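Aminoglycoside N(3)-acetyltransferase (Enterobacter cloacae, PDB 6NP3) transfers an acetyl group from acetyl-CoA to the N3 amine of 2-deoxystreptamine aminoglycosides such as gentamicin, probably conferring resistance to them. Local coordinates at residues L12-P25 against A45-F59. Sequence-based numbering, arbitrary orientation.
Sequences LRDLGVRSGDMVMP and ALIEAVGPTGNILAF
From helix 5-15, R13 reaches across to the last turn of helix 39-50 and grips the carbonyl of A49 end-on: NH1 lies 2.8 Å and NH2 2.9 Å from A49 O, which sits at the guanidinium edge, close to its plane. A bend at chi2 (-101°) turns the chain that way, and NH1 also donates to V17 O, which R18 NH1 meets from the opposite face of that carbonyl. The A49 methyl packs against both L12 CD1 and V17 CG1, V17 CG1 lying 3.9 Å from A49 CB; L12 CD1 runs on to L46 CD2, the two side chains crossing at about a right angle. Next along, G20 N makes a nearly straight 2.7 Å bond to V50 O. The chain here forms a right-handed beta-alpha-beta crossover, bringing strand 55-59 parallel to strand 22-27, with V23 bonded through N to N55 O and through O to L57 N. On the helix 39-50 face, V23 CG2 packs 3.8 Å from V50 CG1. On the other face M22, bent at chi2 and chi3, folds its CE over N55 CB and L57 CB, both at 3.7 Å. N55 OD1 accepts from the backbone of D127, which has been seen to bind magnesium in this protein, while M24 CE touches CB of F59, a residue whose side chain comes within about 4 Å of the bound gentamicin.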
ATOM      1  N   LEU A  12     -18.776  -0.475  -8.341  1.00 14.84           N
ATOM      2  CA  LEU A  12     -17.675   0.477  -8.260  1.00 14.52           C
ATOM      3  C   LEU A  12     -18.083   1.827  -8.821  1.00 14.97           C
ATOM      4  O   LEU A  12     -17.745   2.879  -8.259  1.00 14.41           O
ATOM      5  CB  LEU A  12     -16.463  -0.096  -8.980  1.00 14.45           C
ATOM      6  CG  LEU A  12     -15.790  -1.282  -8.278  1.00 15.00           C
ATOM      7  CD1 LEU A  12     -14.864  -2.037  -9.206  1.00 15.96           C
ATOM      8  CD2 LEU A  12     -15.033  -0.797  -7.059  1.00 15.14           C
ATOM      9  N   ARG A  13     -18.850   1.821  -9.915  0.77 14.96           N
ATOM     10  CA  ARG A  13     -19.351   3.075 -10.458  0.77 15.95           C
ATOM     11  C   ARG A  13     -20.273   3.753  -9.456  0.77 15.91           C
ATOM     12  O   ARG A  13     -20.204   4.973  -9.259  0.77 16.15           O
ATOM     13  CB  ARG A  13     -20.071   2.810 -11.781  0.77 18.39           C
ATOM     14  CG  ARG A  13     -19.161   2.388 -12.927  0.77 22.96           C
ATOM     15  CD  ARG A  13     -18.891   3.567 -13.860  0.77 25.87           C
ATOM     16  NE  ARG A  13     -17.970   3.264 -14.954  0.77 26.64           N
ATOM     17  CZ  ARG A  13     -16.645   3.269 -14.832  0.77 25.15           C
ATOM     18  NH1 ARG A  13     -16.078   3.543 -13.663  0.77 20.91           N
ATOM     19  NH2 ARG A  13     -15.890   2.998 -15.888  0.77 27.26           N
ATOM     20  N   ASP A  14     -21.155   2.976  -8.823  1.00 15.90           N
ATOM     21  CA  ASP A  14     -22.067   3.561  -7.842  1.00 17.36           C
ATOM     22  C   ASP A  14     -21.293   4.216  -6.707  1.00 16.70           C
ATOM     23  O   ASP A  14     -21.720   5.239  -6.168  1.00 17.89           O
ATOM     24  CB  ASP A  14     -22.968   2.501  -7.209  1.00 18.99           C
ATOM     25  CG  ASP A  14     -24.043   1.997  -8.117  1.00 23.20           C
ATOM     26  OD1 ASP A  14     -24.339   2.660  -9.118  1.00 24.97           O
ATOM     27  OD2 ASP A  14     -24.593   0.928  -7.793  1.00 23.98           O
ATOM     28  N   LEU A  15     -20.160   3.636  -6.325  1.00 15.99           N
ATOM     29  CA  LEU A  15     -19.367   4.165  -5.227  1.00 15.99           C
ATOM     30  C   LEU A  15     -18.615   5.425  -5.616  1.00 16.55           C
ATOM     31  O   LEU A  15     -18.175   6.179  -4.738  1.00 18.46           O
ATOM     32  CB  LEU A  15     -18.376   3.083  -4.827  1.00 16.98           C
ATOM     33  CG  LEU A  15     -17.629   3.296  -3.523  1.00 18.02           C
ATOM     34  CD1 LEU A  15     -18.573   3.232  -2.342  1.00 18.75           C
ATOM     35  CD2 LEU A  15     -16.529   2.256  -3.402  1.00 17.77           C
ATOM     36  N   GLY A  16     -18.433   5.654  -6.911  1.00 15.11           N
ATOM     37  CA  GLY A  16     -17.806   6.867  -7.374  1.00 15.28           C
ATOM     38  C   GLY A  16     -16.521   6.665  -8.138  1.00 14.35           C
ATOM     39  O   GLY A  16     -15.880   7.645  -8.493  1.00 14.94           O
ATOM     40  N   VAL A  17     -16.138   5.433  -8.431  1.00 14.08           N
ATOM     41  CA  VAL A  17     -14.999   5.229  -9.312  1.00 13.46           C
ATOM     42  C   VAL A  17     -15.374   5.614 -10.733  1.00 14.37           C
ATOM     43  O   VAL A  17     -16.420   5.206 -11.253  1.00 15.93           O
ATOM     44  CB  VAL A  17     -14.557   3.771  -9.274  1.00 13.55           C
ATOM     45  CG1 VAL A  17     -13.361   3.580 -10.197  1.00 14.30           C
ATOM     46  CG2 VAL A  17     -14.158   3.356  -7.862  1.00 14.42           C
ATOM     47  N   ARG A  18     -14.552   6.443 -11.356  1.00 14.29           N
ATOM     48  CA  ARG A  18     -14.794   6.949 -12.691  1.00 15.04           C
ATOM     49  C   ARG A  18     -13.653   6.569 -13.616  1.00 14.20           C
ATOM     50  O   ARG A  18     -12.502   6.384 -13.195  1.00 13.82           O
ATOM     51  CB  ARG A  18     -14.913   8.464 -12.669  1.00 16.79           C
ATOM     52  CG  ARG A  18     -16.118   8.972 -11.894  1.00 19.78           C
ATOM     53  CD  ARG A  18     -17.422   8.622 -12.604  1.00 23.42           C
ATOM     54  NE  ARG A  18     -18.619   8.954 -11.837  1.00 27.05           N
ATOM     55  CZ  ARG A  18     -19.267   8.110 -11.042  1.00 28.16           C
ATOM     56  NH1 ARG A  18     -18.829   6.878 -10.866  1.00 23.99           N
ATOM     57  NH2 ARG A  18     -20.350   8.511 -10.405  1.00 29.90           N
ATOM     58  N   SER A  19     -13.984   6.445 -14.901  0.52 15.11           N
ATOM     59  CA  SER A  19     -12.963   6.240 -15.914  0.52 15.56           C
ATOM     60  C   SER A  19     -11.891   7.310 -15.777  0.52 14.09           C
ATOM     61  O   SER A  19     -12.187   8.499 -15.611  0.52 14.98           O
ATOM     62  CB  SER A  19     -13.592   6.272 -17.311  0.52 18.26           C
ATOM     63  OG  SER A  19     -14.516   5.206 -17.482  0.52 21.16           O
ATOM     64  N   GLY A  20     -10.640   6.870 -15.815  1.00 13.14           N
ATOM     65  CA  GLY A  20      -9.517   7.754 -15.668  1.00 12.73           C
ATOM     66  C   GLY A  20      -8.982   7.884 -14.259  1.00 11.91           C
ATOM     67  O   GLY A  20      -7.937   8.507 -14.066  1.00 12.14           O
ATOM     68  N   ASP A  21      -9.671   7.335 -13.268  1.00 11.52           N
ATOM     69  CA  ASP A  21      -9.236   7.509 -11.893  1.00 11.67           C
ATOM     70  C   ASP A  21      -7.928   6.762 -11.623  1.00 11.44           C
ATOM     71  O   ASP A  21      -7.579   5.775 -12.275  1.00 11.82           O
ATOM     72  CB  ASP A  21     -10.304   6.987 -10.926  1.00 12.14           C
ATOM     73  CG  ASP A  21     -11.474   7.943 -10.707  1.00 12.93           C
ATOM     74  OD1 ASP A  21     -11.472   9.065 -11.227  1.00 13.86           O
ATOM     75  OD2 ASP A  21     -12.391   7.546  -9.943  1.00 13.78           O
ATOM     76  N   MET A  22      -7.262   7.223 -10.564  1.00 10.92           N
ATOM     77  CA  MET A  22      -6.048   6.648  -9.988  1.00 10.69           C
ATOM     78  C   MET A  22      -6.488   6.058  -8.645  1.00 10.80           C
ATOM     79  O   MET A  22      -6.802   6.813  -7.714  1.00 11.88           O
ATOM     80  CB  MET A  22      -5.056   7.793  -9.762  1.00 11.30           C
ATOM     81  CG  MET A  22      -3.855   7.479  -8.863  1.00 12.23           C
ATOM     82  SD  MET A  22      -2.556   6.506  -9.574  1.00 12.79           S
ATOM     83  CE  MET A  22      -3.065   4.852  -9.126  1.00 12.72           C
ATOM     84  N   VAL A  23      -6.524   4.726  -8.536  0.83 11.01           N
ATOM     85  CA  VAL A  23      -7.119   4.045  -7.383  0.83 11.28           C
ATOM     86  C   VAL A  23      -6.103   3.123  -6.716  0.83 11.30           C
ATOM     87  O   VAL A  23      -5.426   2.336  -7.391  0.83 11.85           O
ATOM     88  CB  VAL A  23      -8.375   3.256  -7.797  0.83 13.06           C
ATOM     89  CG1 VAL A  23      -8.916   2.409  -6.661  0.83 13.67           C
ATOM     90  CG2 VAL A  23      -9.415   4.201  -8.330  0.83 14.51           C
ATOM     91  N   MET A  24      -6.042   3.192  -5.378  1.00 11.18           N
ATOM     92  CA  MET A  24      -5.235   2.285  -4.566  1.00 10.98           C
ATOM     93  C   MET A  24      -6.194   1.445  -3.739  1.00 11.10           C
ATOM     94  O   MET A  24      -6.832   1.973  -2.804  1.00 11.82           O
ATOM     95  CB  MET A  24      -4.296   3.066  -3.650  1.00 11.08           C
ATOM     96  CG  MET A  24      -3.426   2.182  -2.793  1.00 12.31           C
ATOM     97  SD  MET A  24      -2.097   3.111  -2.048  1.00 13.46           S
ATOM     98  CE  MET A  24      -1.130   1.776  -1.401  1.00 14.49           C
ATOM     99  N   PRO A  25      -6.321   0.160  -4.019  1.00 11.61           N
ATOM    100  CA  PRO A  25      -7.264  -0.675  -3.277  1.00 12.25           C
ATOM    101  C   PRO A  25      -6.637  -1.339  -2.058  1.00 12.82           C
ATOM    102  O   PRO A  25      -5.464  -1.712  -2.036  1.00 13.49           O
ATOM    103  CB  PRO A  25      -7.678  -1.731  -4.315  1.00 13.53           C
ATOM    104  CG  PRO A  25      -6.408  -1.943  -5.093  1.00 14.61           C
ATOM    105  CD  PRO A  25      -5.743  -0.560  -5.174  1.00 12.72           C
ATOM    106  N   ALA A  45     -12.517  -6.311 -12.645  1.00 15.65           N
ATOM    107  CA  ALA A  45     -13.517  -5.270 -12.449  1.00 15.48           C
ATOM    108  C   ALA A  45     -12.867  -3.924 -12.131  1.00 15.39           C
ATOM    109  O   ALA A  45     -13.312  -2.887 -12.633  1.00 16.09           O
ATOM    110  CB  ALA A  45     -14.448  -5.670 -11.310  1.00 15.29           C
ATOM    111  N   LEU A  46     -11.826  -3.917 -11.294  1.00 15.17           N
ATOM    112  CA  LEU A  46     -11.127  -2.674 -10.983  1.00 15.59           C
ATOM    113  C   LEU A  46     -10.514  -2.051 -12.230  1.00 15.26           C
ATOM    114  O   LEU A  46     -10.601  -0.834 -12.442  1.00 15.15           O
ATOM    115  CB  LEU A  46     -10.042  -2.941  -9.940  1.00 17.39           C
ATOM    116  CG  LEU A  46     -10.479  -3.386  -8.546  1.00 20.83           C
ATOM    117  CD1 LEU A  46      -9.308  -3.906  -7.750  1.00 23.19           C
ATOM    118  CD2 LEU A  46     -11.140  -2.201  -7.854  1.00 23.87           C
ATOM    119  N   ILE A  47      -9.869  -2.875 -13.052  1.00 16.00           N
ATOM    120  CA  ILE A  47      -9.254  -2.399 -14.277  1.00 17.57           C
ATOM    121  C   ILE A  47     -10.304  -1.843 -15.220  1.00 16.78           C
ATOM    122  O   ILE A  47     -10.104  -0.792 -15.836  1.00 16.84           O
ATOM    123  CB  ILE A  47      -8.439  -3.544 -14.906  1.00 19.38           C
ATOM    124  CG1 ILE A  47      -7.248  -3.880 -14.008  1.00 21.15           C
ATOM    125  CG2 ILE A  47      -7.991  -3.202 -16.312  1.00 20.99           C
ATOM    126  CD1 ILE A  47      -6.508  -5.126 -14.411  1.00 24.02           C
ATOM    127  N   GLU A  48     -11.443  -2.517 -15.330  1.00 17.22           N
ATOM    128  CA  GLU A  48     -12.497  -2.018 -16.199  1.00 17.53           C
ATOM    129  C   GLU A  48     -13.083  -0.716 -15.664  1.00 16.18           C
ATOM    130  O   GLU A  48     -13.388   0.206 -16.426  1.00 16.97           O
ATOM    131  CB  GLU A  48     -13.582  -3.083 -16.311  1.00 20.18           C
ATOM    132  CG  GLU A  48     -14.694  -2.677 -17.234  1.00 23.87           C
ATOM    133  CD  GLU A  48     -15.565  -3.836 -17.657  1.00 29.17           C
ATOM    134  OE1 GLU A  48     -16.793  -3.657 -17.685  1.00 30.68           O
ATOM    135  OE2 GLU A  48     -15.016  -4.910 -17.954  1.00 32.93           O
ATOM    136  N   ALA A  49     -13.239  -0.616 -14.339  1.00 14.98           N
ATOM    137  CA  ALA A  49     -13.824   0.588 -13.755  1.00 14.88           C
ATOM    138  C   ALA A  49     -12.947   1.822 -13.971  1.00 14.59           C
ATOM    139  O   ALA A  49     -13.466   2.912 -14.248  1.00 16.32           O
ATOM    140  CB  ALA A  49     -14.121   0.395 -12.269  1.00 14.91           C
ATOM    141  N   VAL A  50     -11.626   1.691 -13.841  1.00 13.60           N
ATOM    142  CA  VAL A  50     -10.755   2.848 -14.073  1.00 13.47           C
ATOM    143  C   VAL A  50     -10.523   3.094 -15.558  1.00 13.87           C
ATOM    144  O   VAL A  50     -10.122   4.200 -15.946  1.00 14.47           O
ATOM    145  CB  VAL A  50      -9.434   2.794 -13.287  1.00 14.46           C
ATOM    146  CG1 VAL A  50      -9.743   2.676 -11.785  1.00 15.13           C
ATOM    147  CG2 VAL A  50      -8.556   1.695 -13.787  1.00 14.72           C
ATOM    148  N   GLY A  51     -10.800   2.110 -16.403  1.00 14.92           N
ATOM    149  CA  GLY A  51     -10.725   2.293 -17.834  1.00 17.19           C
ATOM    150  C   GLY A  51      -9.309   2.335 -18.364  1.00 17.07           C
ATOM    151  O   GLY A  51      -8.323   2.276 -17.625  1.00 15.88           O
ATOM    152  N   PRO A  52      -9.188   2.419 -19.687  1.00 18.85           N
ATOM    153  CA  PRO A  52      -7.854   2.407 -20.307  1.00 19.95           C
ATOM    154  C   PRO A  52      -6.998   3.637 -20.033  1.00 17.04           C
ATOM    155  O   PRO A  52      -5.789   3.571 -20.280  1.00 17.26           O
ATOM    156  CB  PRO A  52      -8.162   2.249 -21.803  1.00 21.65           C
ATOM    157  CG  PRO A  52      -9.520   2.809 -21.953  1.00 20.95           C
ATOM    158  CD  PRO A  52     -10.269   2.466 -20.682  1.00 20.82           C
ATOM    159  N   THR A  53      -7.543   4.718 -19.483  1.00 14.86           N
ATOM    160  CA  THR A  53      -6.697   5.823 -19.047  1.00 14.75           C
ATOM    161  C   THR A  53      -6.511   5.850 -17.537  1.00 13.06           C
ATOM    162  O   THR A  53      -5.783   6.701 -17.040  1.00 14.27           O
ATOM    163  CB  THR A  53      -7.269   7.175 -19.483  1.00 17.28           C
ATOM    164  OG1 THR A  53      -8.476   7.431 -18.739  1.00 20.49           O
ATOM    165  CG2 THR A  53      -7.596   7.210 -20.951  1.00 17.39           C
ATOM    166  N   GLY A  54      -7.166   4.970 -16.804  1.00 12.51           N
ATOM    167  CA  GLY A  54      -7.009   4.955 -15.362  1.00 11.86           C
ATOM    168  C   GLY A  54      -5.797   4.162 -14.914  1.00 11.73           C
ATOM    169  O   GLY A  54      -5.098   3.528 -15.705  1.00 11.92           O
ATOM    170  N   ASN A  55      -5.555   4.196 -13.604  1.00 11.11           N
ATOM    171  CA  ASN A  55      -4.407   3.514 -13.035  1.00 11.38           C
ATOM    172  C   ASN A  55      -4.811   2.872 -11.712  1.00 11.18           C
ATOM    173  O   ASN A  55      -5.663   3.381 -10.980  1.00 11.36           O
ATOM    174  CB  ASN A  55      -3.235   4.470 -12.770  1.00 11.89           C
ATOM    175  CG  ASN A  55      -2.687   5.101 -14.027  1.00 12.37           C
ATOM    176  OD1 ASN A  55      -1.831   4.539 -14.706  1.00 12.11           O
ATOM    177  ND2 ASN A  55      -3.188   6.286 -14.344  1.00 13.46           N
ATOM    178  N   ILE A  56      -4.140   1.772 -11.397  1.00 11.50           N
ATOM    179  CA  ILE A  56      -4.241   1.087 -10.104  1.00 11.35           C
ATOM    180  C   ILE A  56      -2.844   1.029  -9.503  1.00 11.27           C
ATOM    181  O   ILE A  56      -1.877   0.699 -10.200  1.00 12.35           O
ATOM    182  CB  ILE A  56      -4.753  -0.357 -10.292  1.00 12.78           C
ATOM    183  CG1 ILE A  56      -6.148  -0.328 -10.907  1.00 15.08           C
ATOM    184  CG2 ILE A  56      -4.722  -1.158  -8.993  1.00 14.17           C
ATOM    185  CD1 ILE A  56      -6.719  -1.625 -11.345  1.00 20.35           C
ATOM    186  N   LEU A  57      -2.735   1.350  -8.217  1.00 11.12           N
ATOM    187  CA  LEU A  57      -1.501   1.221  -7.453  1.00 11.25           C
ATOM    188  C   LEU A  57      -1.803   0.375  -6.229  1.00 11.25           C
ATOM    189  O   LEU A  57      -2.797   0.627  -5.545  1.00 13.08           O
ATOM    190  CB  LEU A  57      -1.024   2.600  -6.990  1.00 12.12           C
ATOM    191  CG  LEU A  57       0.255   2.634  -6.155  1.00 12.31           C
ATOM    192  CD1 LEU A  57       1.402   2.221  -7.010  1.00 13.18           C
ATOM    193  CD2 LEU A  57       0.508   3.997  -5.562  1.00 15.00           C
ATOM    194  N   ALA A  58      -0.982  -0.632  -5.965  1.00 10.86           N
ATOM    195  CA  ALA A  58      -1.207  -1.483  -4.808  1.00 11.07           C
ATOM    196  C   ALA A  58       0.077  -1.653  -4.031  1.00 10.95           C
ATOM    197  O   ALA A  58       1.143  -1.786  -4.623  1.00 11.63           O
ATOM    198  CB  ALA A  58      -1.746  -2.857  -5.224  1.00 12.44           C
ATOM    199  N   PHE A  59      -0.034  -1.667  -2.709  1.00 11.46           N
ATOM    200  CA  PHE A  59       1.098  -1.988  -1.841  1.00 11.40           C
ATOM    201  C   PHE A  59       1.191  -3.507  -1.704  1.00 11.39           C
ATOM    202  O   PHE A  59       0.419  -4.130  -0.971  1.00 12.65           O
ATOM    203  CB  PHE A  59       0.914  -1.295  -0.499  1.00 12.03           C
ATOM    204  CG  PHE A  59       1.893  -1.735   0.551  1.00 12.14           C
ATOM    205  CD1 PHE A  59       3.217  -1.948   0.252  1.00 13.38           C
ATOM    206  CD2 PHE A  59       1.481  -1.907   1.851  1.00 13.53           C
ATOM    207  CE1 PHE A  59       4.100  -2.358   1.252  1.00 14.23           C
ATOM    208  CE2 PHE A  59       2.354  -2.316   2.822  1.00 14.98           C
ATOM    209  CZ  PHE A  59       3.656  -2.518   2.531  1.00 14.39           C
TER
HETATM  210  O   HOH W   1      -5.119   8.389 -13.490  1.00 14.96           O
HETATM  211  O   HOH W   2      -2.645  -1.545  -1.666  1.00 15.04           O